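Local atomic coordinates of aminotransferase AspB (Helicobacter pylori 26695, PDB entry 3EZS), a protein that probably acts as a pyridoxal 5'-phosphate-dependent aminotransferase of class I and II, moving amino groups between substrates. Residues E84-L89 and G241-D246; E93-F98 and Y118-G123; N161-P166 and Y306-Y311. All coordinates share one frame; numbering follows the deposited sequence. Where two conformers were deposited one is given.

Contact 1: residues E84-L89 and G241-D246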
loop_
_atom_site.group_PDB
_atom_site.type_symbol
_atom_site.label_atom_id
_atom_site.label_comp_id
_atom_site.label_asym_id
_atom_site.label_seq_id
_atom_site.Cartn_x
_atom_site.Cartn_y
_atom_site.Cartn_z
ATOM N N GLU A 84 -0.404 -20.852 -4.030
ATOM C CA GLU A 84 0.113 -20.412 -5.333
ATOM C C GLU A 84 -0.496 -19.095 -5.845
ATOM O O GLU A 84 -0.285 -18.714 -6.997
ATOM C CB GLU A 84 -0.038 -21.537 -6.371
ATOM C CG GLU A 84 0.983 -22.621 -6.140
ATOM C CD GLU A 84 0.820 -23.839 -7.008
ATOM O OE1 GLU A 84 -0.244 -23.993 -7.648
ATOM O OE2 GLU A 84 1.771 -24.660 -7.008
ATOM N N LEU A 85 -1.233 -18.394 -4.992
ATOM C CA LEU A 85 -1.814 -17.103 -5.371
ATOM C C LEU A 85 -1.908 -16.217 -4.147
ATOM O O LEU A 85 -2.367 -16.660 -3.093
ATOM C CB LEU A 85 -3.170 -17.292 -6.025
ATOM C CG LEU A 85 -3.903 -16.013 -6.451
ATOM C CD1 LEU A 85 -4.701 -16.251 -7.732
ATOM C CD2 LEU A 85 -4.789 -15.461 -5.336
ATOM N N ILE A 86 -1.400 -14.996 -4.272
ATOM C CA ILE A 86 -1.488 -13.992 -3.213
ATOM C C ILE A 86 -2.301 -12.808 -3.740
ATOM O O ILE A 86 -2.056 -12.357 -4.854
ATOM C CB ILE A 86 -0.080 -13.529 -2.714
ATOM C CG1 ILE A 86 0.552 -14.599 -1.798
ATOM C CG2 ILE A 86 -0.160 -12.207 -1.926
ATOM C CD1 ILE A 86 1.859 -14.185 -1.163
ATOM N N SER A 87 -3.273 -12.340 -2.946
ATOM C CA SER A 87 -4.119 -11.184 -3.284
ATOM C C SER A 87 -3.336 -9.909 -3.001
ATOM O O SER A 87 -2.693 -9.800 -1.938
ATOM C CB SER A 87 -5.396 -11.163 -2.427
ATOM O OG SER A 87 -6.275 -12.242 -2.711
ATOM N N THR A 88 -3.398 -8.941 -3.918
ATOM C CA THR A 88 -2.651 -7.686 -3.778
ATOM C C THR A 88 -3.518 -6.437 -4.043
ATOM O O THR A 88 -4.636 -6.534 -4.543
ATOM C CB THR A 88 -1.428 -7.684 -4.730
ATOM O OG1 THR A 88 -1.868 -7.596 -6.091
ATOM C CG2 THR A 88 -0.605 -8.950 -4.554
ATOM N N LEU A 89 -2.971 -5.272 -3.705
ATOM C CA LEU A 89 -3.669 -4.006 -3.830
ATOM C C LEU A 89 -3.404 -3.419 -5.217
ATOM O O LEU A 89 -2.811 -2.357 -5.351
ATOM C CB LEU A 89 -3.196 -3.048 -2.717
ATOM C CG LEU A 89 -4.188 -1.954 -2.340
ATOM C CD1 LEU A 89 -5.389 -2.636 -1.648
ATOM C CD2 LEU A 89 -3.570 -0.907 -1.451
ATOM N N GLY A 241 -5.706 -6.850 -7.392
ATOM C CA GLY A 241 -4.830 -7.604 -8.265
ATOM C C GLY A 241 -4.367 -8.822 -7.502
ATOM O O GLY A 241 -4.842 -9.091 -6.388
ATOM N N PHE A 242 -3.479 -9.577 -8.134
ATOM C CA PHE A 242 -2.877 -10.737 -7.521
ATOM C C PHE A 242 -1.553 -11.082 -8.183
ATOM O O PHE A 242 -1.191 -10.543 -9.241
ATOM C CB PHE A 242 -3.837 -11.952 -7.479
ATOM C CG PHE A 242 -4.234 -12.526 -8.832
ATOM C CD1 PHE A 242 -3.426 -13.462 -9.478
ATOM C CD2 PHE A 242 -5.457 -12.202 -9.406
ATOM C CE1 PHE A 242 -3.803 -14.011 -10.710
ATOM C CE2 PHE A 242 -5.840 -12.750 -10.624
ATOM C CZ PHE A 242 -5.011 -13.660 -11.272
ATOM N N ILE A 243 -0.823 -11.947 -7.501
ATOM C CA ILE A 243 0.426 -12.513 -7.978
ATOM C C ILE A 243 0.296 -14.021 -7.748
ATOM O O ILE A 243 -0.083 -14.458 -6.656
ATOM C CB ILE A 243 1.668 -11.918 -7.298
ATOM C CG1 ILE A 243 2.934 -12.550 -7.883
ATOM C CG2 ILE A 243 1.613 -12.085 -5.783
ATOM C CD1 ILE A 243 4.182 -11.800 -7.534
ATOM N N ALA A 244 0.579 -14.798 -8.797
ATOM C CA ALA A 244 0.458 -16.242 -8.770
ATOM C C ALA A 244 1.707 -16.921 -9.338
ATOM O O ALA A 244 2.365 -16.387 -10.245
ATOM C CB ALA A 244 -0.790 -16.666 -9.559
ATOM N N GLY A 245 2.041 -18.087 -8.790
ATOM C CA GLY A 245 3.208 -18.841 -9.253
ATOM C C GLY A 245 3.904 -19.613 -8.149
ATOM O O GLY A 245 3.240 -20.221 -7.314
ATOM N N ASP A 246 5.236 -19.557 -8.165
ATOM C CA ASP A 246 6.146 -20.259 -7.220
ATOM C C ASP A 246 5.690 -20.140 -5.767
ATOM O O ASP A 246 5.839 -19.081 -5.156
ATOM C CB ASP A 246 7.563 -19.693 -7.359
ATOM C CG ASP A 246 8.631 -20.560 -6.703
ATOM O OD1 ASP A 246 8.392 -21.180 -5.646
ATOM O OD2 ASP A 246 9.754 -20.562 -7.252
#
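Leu85 lays its CD1 methyl over one face of the Phe242 ring, 3.9 Å from the ring centroid and 26° off the normal, a CH-pi contact displaced toward Phe242 CD1. The chi1 torsions are compatible with it. Leu85 has CG anti to its backbone N (chi1 179°), while Phe242 holds CG between its backbone N and carbonyl carbon (chi1 65°). The same face of the sheet carries Ala244, whose CB lies 4.3 Å from Leu85 CB in a non-hydrogen-bonded antiparallel pair. His227 and Trp276 also meet the Phe242 ring.

On the other face the contact is aliphatic. Ile243 CG2 lies 3.8 Å from Ile86 CB and 4.0 Å from Thr88 CG2, the Thr88 and Ile243 side chains crossing at about a right angle. Ile243 sends its CG1 branch away from the neighbouring strand, toward helix 92-102. Thr88 turns its methyl toward Ile243, and its OG1 is hydrogen-bonded to Gly90 O; the approach of OG1 to Phe242 N is too poorly angled to count as a bond.

Five backbone hydrogen bonds join the antiparallel strands. The Ile86 and Ile243 pair exchanges two, Ile86 N to Ile243 O at 2.8 Å and Ile243 N to Ile86 O at 2.9 Å, both nearly straight. At one end Gly245 N reaches Glu84 O at 3.0 Å. Gly245 has backbone angles at which a CB would jam against the carbonyl O of Ala244.

Chemically, most of the backbone polar groups between the strands are paired with each other, while the side chains on both faces meet mainly through carbon. Gly241 O, which accepts from Thr88 N, also receives Gln68 NE2, so that oxygen takes two donors, one from the edge strand 85-88 and one from helix 62-76.

Contact 2: residues E93-F98 and Y118-G123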
loop_
_atom_site.group_PDB
_atom_site.type_symbol
_atom_site.label_atom_id
_atom_site.label_comp_id
_atom_site.label_asym_id
_atom_site.label_seq_id
_atom_site.Cartn_x
_atom_site.Cartn_y
_atom_site.Cartn_z
ATOM N N GLU A 93 1.886 -1.771 -6.895
ATOM C CA GLU A 93 2.676 -2.008 -5.696
ATOM C C GLU A 93 3.472 -3.310 -5.742
ATOM O O GLU A 93 4.611 -3.344 -5.301
ATOM C CB GLU A 93 1.757 -1.960 -4.476
ATOM C CG GLU A 93 0.599 -2.981 -4.439
ATOM C CD GLU A 93 0.862 -4.187 -3.555
ATOM O OE1 GLU A 93 2.022 -4.484 -3.233
ATOM O OE2 GLU A 93 -0.120 -4.834 -3.164
ATOM N N VAL A 94 2.871 -4.362 -6.306
ATOM C CA VAL A 94 3.522 -5.661 -6.396
ATOM C C VAL A 94 4.734 -5.542 -7.310
ATOM O O VAL A 94 5.801 -6.054 -6.969
ATOM C CB VAL A 94 2.619 -6.793 -6.980
ATOM C CG1 VAL A 94 3.294 -8.153 -6.762
ATOM C CG2 VAL A 94 1.225 -6.788 -6.388
ATOM N N LEU A 95 4.562 -4.887 -8.464
ATOM C CA LEU A 95 5.656 -4.682 -9.440
ATOM C C LEU A 95 6.783 -3.848 -8.839
ATOM O O LEU A 95 7.963 -4.014 -9.178
ATOM C CB LEU A 95 5.137 -3.994 -10.726
ATOM C CG LEU A 95 4.217 -4.782 -11.678
ATOM C CD1 LEU A 95 3.493 -3.863 -12.704
ATOM C CD2 LEU A 95 5.042 -5.864 -12.376
ATOM N N PHE A 96 6.429 -2.957 -7.920
ATOM C CA PHE A 96 7.425 -2.123 -7.299
ATOM C C PHE A 96 8.168 -2.823 -6.169
ATOM O O PHE A 96 9.391 -2.707 -6.072
ATOM C CB PHE A 96 6.814 -0.833 -6.755
ATOM C CG PHE A 96 7.835 0.054 -6.085
ATOM C CD1 PHE A 96 8.749 0.761 -6.847
ATOM C CD2 PHE A 96 7.932 0.120 -4.712
ATOM C CE1 PHE A 96 9.706 1.548 -6.257
ATOM C CE2 PHE A 96 8.889 0.906 -4.117
ATOM C CZ PHE A 96 9.778 1.624 -4.894
ATOM N N ASN A 97 7.443 -3.526 -5.302
ATOM C CA ASN A 97 8.088 -4.114 -4.115
ATOM C C ASN A 97 8.509 -5.557 -4.215
ATOM O O ASN A 97 9.343 -5.990 -3.421
ATOM C CB ASN A 97 7.266 -3.859 -2.822
ATOM C CG ASN A 97 5.971 -4.646 -2.772
ATOM O OD1 ASN A 97 5.970 -5.852 -2.977
ATOM N ND2 ASN A 97 4.859 -3.961 -2.492
ATOM N N PHE A 98 7.978 -6.320 -5.155
ATOM C CA PHE A 98 8.375 -7.731 -5.218
ATOM C C PHE A 98 9.890 -7.876 -5.459
ATOM O O PHE A 98 10.542 -8.679 -4.804
ATOM C CB PHE A 98 7.565 -8.538 -6.247
ATOM C CG PHE A 98 7.812 -10.027 -6.171
ATOM C CD1 PHE A 98 7.184 -10.794 -5.191
ATOM C CD2 PHE A 98 8.670 -10.660 -7.061
ATOM C CE1 PHE A 98 7.405 -12.146 -5.099
ATOM C CE2 PHE A 98 8.906 -12.037 -6.961
ATOM C CZ PHE A 98 8.270 -12.773 -5.985
ATOM N N TYR A 118 6.708 0.379 -18.975
ATOM C CA TYR A 118 5.914 1.000 -17.917
ATOM C C TYR A 118 6.964 1.344 -16.884
ATOM O O TYR A 118 7.658 0.462 -16.387
ATOM C CB TYR A 118 4.919 -0.036 -17.405
ATOM C CG TYR A 118 4.052 0.319 -16.199
ATOM C CD1 TYR A 118 3.457 1.565 -16.062
ATOM C CD2 TYR A 118 3.753 -0.654 -15.243
ATOM C CE1 TYR A 118 2.636 1.856 -14.955
ATOM C CE2 TYR A 118 2.927 -0.381 -14.152
ATOM C CZ TYR A 118 2.379 0.874 -14.008
ATOM O OH TYR A 118 1.572 1.110 -12.923
ATOM N N GLN A 119 7.070 2.635 -16.574
ATOM C CA GLN A 119 8.150 3.183 -15.762
ATOM C C GLN A 119 8.339 2.612 -14.356
ATOM O O GLN A 119 9.409 2.791 -13.770
ATOM C CB GLN A 119 8.022 4.710 -15.665
ATOM C CG GLN A 119 7.919 5.508 -17.037
ATOM C CD GLN A 119 9.109 5.347 -18.004
ATOM O OE1 GLN A 119 9.974 6.232 -18.098
ATOM N NE2 GLN A 119 9.144 4.235 -18.727
ATOM N N ILE A 120 7.329 1.943 -13.805
ATOM C CA ILE A 120 7.474 1.361 -12.476
ATOM C C ILE A 120 8.587 0.290 -12.445
ATOM O O ILE A 120 9.236 0.123 -11.417
ATOM C CB ILE A 120 6.106 0.847 -11.913
ATOM C CG1 ILE A 120 6.175 0.663 -10.392
ATOM C CG2 ILE A 120 5.654 -0.419 -12.593
ATOM C CD1 ILE A 120 6.394 1.974 -9.662
ATOM N N TYR A 121 8.862 -0.387 -13.570
ATOM C CA TYR A 121 9.933 -1.403 -13.573
ATOM C C TYR A 121 11.277 -0.764 -13.231
ATOM O O TYR A 121 12.089 -1.371 -12.532
ATOM C CB TYR A 121 10.082 -2.163 -14.898
ATOM C CG TYR A 121 8.822 -2.706 -15.520
ATOM C CD1 TYR A 121 7.723 -3.063 -14.742
ATOM C CD2 TYR A 121 8.756 -2.932 -16.904
ATOM C CE1 TYR A 121 6.554 -3.557 -15.334
ATOM C CE2 TYR A 121 7.607 -3.433 -17.501
ATOM C CZ TYR A 121 6.506 -3.757 -16.703
ATOM O OH TYR A 121 5.351 -4.249 -17.271
ATOM N N GLU A 122 11.511 0.458 -13.712
ATOM C CA GLU A 122 12.769 1.161 -13.434
ATOM C C GLU A 122 12.840 1.666 -11.994
ATOM O O GLU A 122 13.920 1.675 -11.374
ATOM C CB GLU A 122 12.935 2.346 -14.368
ATOM C CG GLU A 122 14.276 3.012 -14.250
ATOM C CD GLU A 122 14.392 4.178 -15.159
ATOM O OE1 GLU A 122 13.682 5.158 -14.904
ATOM O OE2 GLU A 122 15.215 4.133 -16.098
ATOM N N GLY A 123 11.700 2.133 -11.491
ATOM C CA GLY A 123 11.597 2.567 -10.109
ATOM C C GLY A 123 11.937 1.413 -9.167
ATOM O O GLY A 123 12.661 1.590 -8.186
#
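Leu95 packs against Ile120, Tyr118 and Tyr121; its CB lies 4.1 Å from Ile120 CG2. CG stands anti to the carbonyl carbon, and chi1 -70° and chi2 165° together set the methyls against the two tyrosines. CD1 approaches the Tyr118 ring at its edge, in the ring plane, 3.8 Å from CE2, and also lies 4.0 Å from Tyr121 CE1. CD2 is likewise 4.0 Å from Tyr121 CE1, where the leucine and tyrosine side chains run side by side and point the same way. The leucine tip thus meets two aromatic rings, and Leu95 also touches Ile226 of strand 223-228.

Phe96 makes the second half of the contact. With CG anti to the backbone N (chi1 179°), its ring crosses the Ile120 side chain at about a right angle. Ile120 CD1 sits 3.9 Å from Phe96 CD1. Further along, the ring meets the backbone carbonyl of Gly123, Phe96 CE1 lying 3.5 Å from Gly123 O.

No hydrogen bond joins the segments; the contact is mainly apolar, between helix 92-102 and the start of helix 120-127 with the loop before it. The phenolic end of Tyr121 is bonded instead to Asp193 OD2. Leu260 of the second subunit packs on Phe96, and Tyr259 of that subunit packs on Ile120, so this layer is part of the dimer interface.

A bound phosphate ion, probably from the crystallisation liquor though such ions often mark pockets, lies about 4 Å from the Tyr118 side chain. Together with the large domain's mixed sheet, this is consistent with the cofactor pocket of fold-type I pyridoxal phosphate enzymes, where an aromatic residue in a position like that of Tyr118 commonly stacks on the pyridine ring.

Contact 3: residues N161-P166 and Y306-Y311. With EDO (1,2-ethanediol), chain D; EDO (1,2-ethanediol), chain F.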
loop_
_atom_site.group_PDB
_atom_site.type_symbol
_atom_site.label_atom_id
_atom_site.label_comp_id
_atom_site.label_asym_id
_atom_site.label_seq_id
_atom_site.Cartn_x
_atom_site.Cartn_y
_atom_site.Cartn_z
ATOM N N ASN A 161 6.426 -8.245 -20.091
ATOM C CA ASN A 161 5.123 -7.600 -20.077
ATOM C C ASN A 161 4.420 -8.017 -21.365
ATOM O O ASN A 161 4.601 -7.380 -22.408
ATOM C CB ASN A 161 5.291 -6.085 -19.994
ATOM C CG ASN A 161 3.968 -5.326 -19.966
ATOM O OD1 ASN A 161 3.898 -4.172 -20.418
ATOM N ND2 ASN A 161 2.927 -5.949 -19.416
ATOM N N SER A 162 3.616 -9.082 -21.282
ATOM C CA SER A 162 2.940 -9.639 -22.449
ATOM C C SER A 162 1.478 -9.997 -22.164
ATOM O O SER A 162 1.220 -10.892 -21.357
ATOM C CB SER A 162 3.687 -10.885 -22.889
ATOM O OG SER A 162 3.115 -11.452 -24.031
ATOM N N PRO A 163 0.512 -9.332 -22.849
ATOM C CA PRO A 163 0.667 -8.259 -23.854
ATOM C C PRO A 163 1.380 -7.027 -23.314
ATOM O O PRO A 163 1.270 -6.694 -22.120
ATOM C CB PRO A 163 -0.777 -7.943 -24.267
ATOM C CG PRO A 163 -1.553 -9.186 -23.913
ATOM C CD PRO A 163 -0.901 -9.714 -22.682
ATOM N N ASN A 164 2.111 -6.369 -24.209
ATOM C CA ASN A 164 2.974 -5.260 -23.862
ATOM C C ASN A 164 2.400 -3.846 -23.970
ATOM O O ASN A 164 1.722 -3.493 -24.952
ATOM C CB ASN A 164 4.213 -5.337 -24.773
ATOM C CG ASN A 164 5.279 -4.287 -24.437
ATOM O OD1 ASN A 164 5.488 -3.352 -25.199
ATOM N ND2 ASN A 164 5.921 -4.427 -23.282
ATOM N N ASN A 165 2.701 -3.053 -22.943
ATOM C CA ASN A 165 2.498 -1.612 -22.956
ATOM C C ASN A 165 3.927 -1.109 -23.206
ATOM O O ASN A 165 4.807 -1.364 -22.394
ATOM C CB ASN A 165 1.978 -1.094 -21.612
ATOM C CG ASN A 165 1.956 0.429 -21.527
ATOM O OD1 ASN A 165 2.204 1.140 -22.505
ATOM N ND2 ASN A 165 1.669 0.935 -20.340
ATOM N N PRO A 166 4.160 -0.331 -24.279
ATOM C CA PRO A 166 3.282 0.273 -25.287
ATOM C C PRO A 166 3.130 -0.359 -26.691
ATOM O O PRO A 166 2.378 0.192 -27.514
ATOM C CB PRO A 166 3.979 1.614 -25.489
ATOM C CG PRO A 166 5.409 1.222 -25.503
ATOM C CD PRO A 166 5.558 0.067 -24.524
ATOM N N TYR A 306 -0.909 -5.268 -33.307
ATOM C CA TYR A 306 -1.126 -6.595 -32.735
ATOM C C TYR A 306 -2.525 -6.658 -32.127
ATOM O O TYR A 306 -2.992 -5.669 -31.568
ATOM C CB TYR A 306 -0.076 -6.913 -31.665
ATOM C CG TYR A 306 1.348 -7.044 -32.201
ATOM C CD1 TYR A 306 1.700 -8.077 -33.071
ATOM C CD2 TYR A 306 2.347 -6.157 -31.800
ATOM C CE1 TYR A 306 2.999 -8.194 -33.546
ATOM C CE2 TYR A 306 3.640 -6.271 -32.258
ATOM C CZ TYR A 306 3.961 -7.281 -33.126
ATOM O OH TYR A 306 5.242 -7.365 -33.565
ATOM N N PRO A 307 -3.206 -7.815 -32.211
ATOM C CA PRO A 307 -4.569 -7.935 -31.658
ATOM C C PRO A 307 -4.660 -8.135 -30.124
ATOM O O PRO A 307 -5.462 -8.944 -29.644
ATOM C CB PRO A 307 -5.139 -9.137 -32.426
ATOM C CG PRO A 307 -3.943 -10.015 -32.672
ATOM C CD PRO A 307 -2.744 -9.079 -32.820
ATOM N N TYR A 308 -3.873 -7.361 -29.374
ATOM C CA TYR A 308 -3.795 -7.454 -27.926
ATOM C C TYR A 308 -3.507 -6.035 -27.411
ATOM O O TYR A 308 -2.912 -5.206 -28.126
ATOM C CB TYR A 308 -2.665 -8.421 -27.463
ATOM C CG TYR A 308 -2.680 -9.783 -28.113
ATOM C CD1 TYR A 308 -3.395 -10.837 -27.551
ATOM C CD2 TYR A 308 -1.970 -10.025 -29.296
ATOM C CE1 TYR A 308 -3.434 -12.099 -28.163
ATOM C CE2 TYR A 308 -1.978 -11.303 -29.913
ATOM C CZ TYR A 308 -2.717 -12.327 -29.337
ATOM O OH TYR A 308 -2.754 -13.576 -29.924
ATOM N N SER A 309 -3.897 -5.799 -26.155
ATOM C CA SER A 309 -3.782 -4.507 -25.464
ATOM C C SER A 309 -4.777 -3.566 -26.144
ATOM O O SER A 309 -5.501 -3.988 -27.024
ATOM C CB SER A 309 -2.349 -3.923 -25.491
ATOM O OG SER A 309 -2.101 -3.089 -26.634
ATOM N N PHE A 310 -4.834 -2.316 -25.704
ATOM C CA PHE A 310 -5.657 -1.318 -26.369
ATOM C C PHE A 310 -4.804 -0.162 -26.948
ATOM O O PHE A 310 -5.305 0.956 -27.171
ATOM C CB PHE A 310 -6.809 -0.827 -25.471
ATOM C CG PHE A 310 -6.410 -0.344 -24.087
ATOM C CD1 PHE A 310 -5.444 0.624 -23.896
ATOM C CD2 PHE A 310 -7.120 -0.783 -22.976
ATOM C CE1 PHE A 310 -5.137 1.087 -22.627
ATOM C CE2 PHE A 310 -6.817 -0.314 -21.706
ATOM C CZ PHE A 310 -5.824 0.620 -21.540
ATOM N N TYR A 311 -3.525 -0.445 -27.222
ATOM C CA TYR A 311 -2.613 0.549 -27.778
ATOM C C TYR A 311 -2.362 0.397 -29.278
ATOM O O TYR A 311 -2.588 -0.674 -29.860
ATOM C CB TYR A 311 -1.249 0.517 -27.073
ATOM C CG TYR A 311 -1.336 0.720 -25.584
ATOM C CD1 TYR A 311 -1.710 1.948 -25.055
ATOM C CD2 TYR A 311 -1.073 -0.323 -24.704
ATOM C CE1 TYR A 311 -1.820 2.129 -23.681
ATOM C CE2 TYR A 311 -1.177 -0.147 -23.333
ATOM C CZ TYR A 311 -1.568 1.079 -22.832
ATOM O OH TYR A 311 -1.682 1.259 -21.466
HETATM C C1 EDO D . 6.826 -8.450 -25.421
HETATM O O1 EDO D . 5.685 -9.212 -24.994
HETATM C C2 EDO D . 7.878 -8.490 -24.323
HETATM O O2 EDO D . 7.293 -8.221 -23.062
HETATM C C1 EDO F . 0.951 -0.964 -17.795
HETATM O O1 EDO F . -0.176 -1.126 -16.917
HETATM C C2 EDO F . 1.979 -2.072 -17.505
HETATM O O2 EDO F . 1.848 -3.251 -18.296
#
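From Pro163 to Pro166 and from Tyr308 to Tyr311 the two loops run in nearly the same direction, 13° apart end to end, with Pro163 CA and Ser309 CA 6.0 Å apart and no hydrogen bond between them. Cis peptides precede Pro163 and Pro166 and shape the first loop, which is braced by Asn165 N donating to Asn161 OD1 at 3.0 Å. Two 1,2-ethanediols, probably from the crystallisation liquor, bind Asn161: N donates to O2 of one at 3.1 Å, ND2 weakly to O2 of the other.

The Asn165 amide lies over one face of the Tyr311 ring, its plane only 20° from that of the ring and OD1 3.6 Å above it, offset toward the rim. CG anti to the backbone N (chi1 171°) carries the amide there. Its ND2 comes within 3.5 Å of Tyr311 OH without bonding; the polar ends have other partners, OD1 taking Arg351 NH1 and the tyrosine hydroxyl pairing with Tyr196 OH. Phe310 CD1 lies over the opposite face.

At the other end the contact is carbon to carbon, Pro163 CB meeting Tyr308 CB at 3.7 Å. Within the second loop, Ser309 OG accepts from Tyr311 N at 3.1 Å, an ST turn, and donates to Tyr308 O.

Asn161-Pro166 matches the asparagine- and proline-rich loop common in this family, and the pairing of Asn165 with Arg351 is consistent with a substrate-carboxylate site as in relatives. The first loop links strand 157-160 of the large sheet to helix 173-186; the second leads from helix 280-299 into strand 311-315, beside strand 349-353.

Overall arrangement
From the N terminus, strand 85-88 opens contact 1, which closes only at 241-245 and makes one edge of the mixed sheet. Contact 2 falls wholly within that long loop: helix 92-102 follows strand 85-88, and after strand 110-115 the chain returns as helix 120-127 to pack on it. Contacts 1 and 2 touch, through Thr88 on Val94 and Ile243 on Val94 and Phe98. Contact 3 starts inside the loop of contact 1, at 161-166, but ends beyond it at 306-311, so the two cross. Contacts 2 and 3 are in series and meet at Tyr121 and Asn161. Because its loops follow strand 157-160 and lead into strand 311-315, contact 3 joins the large sheet to the three-stranded one.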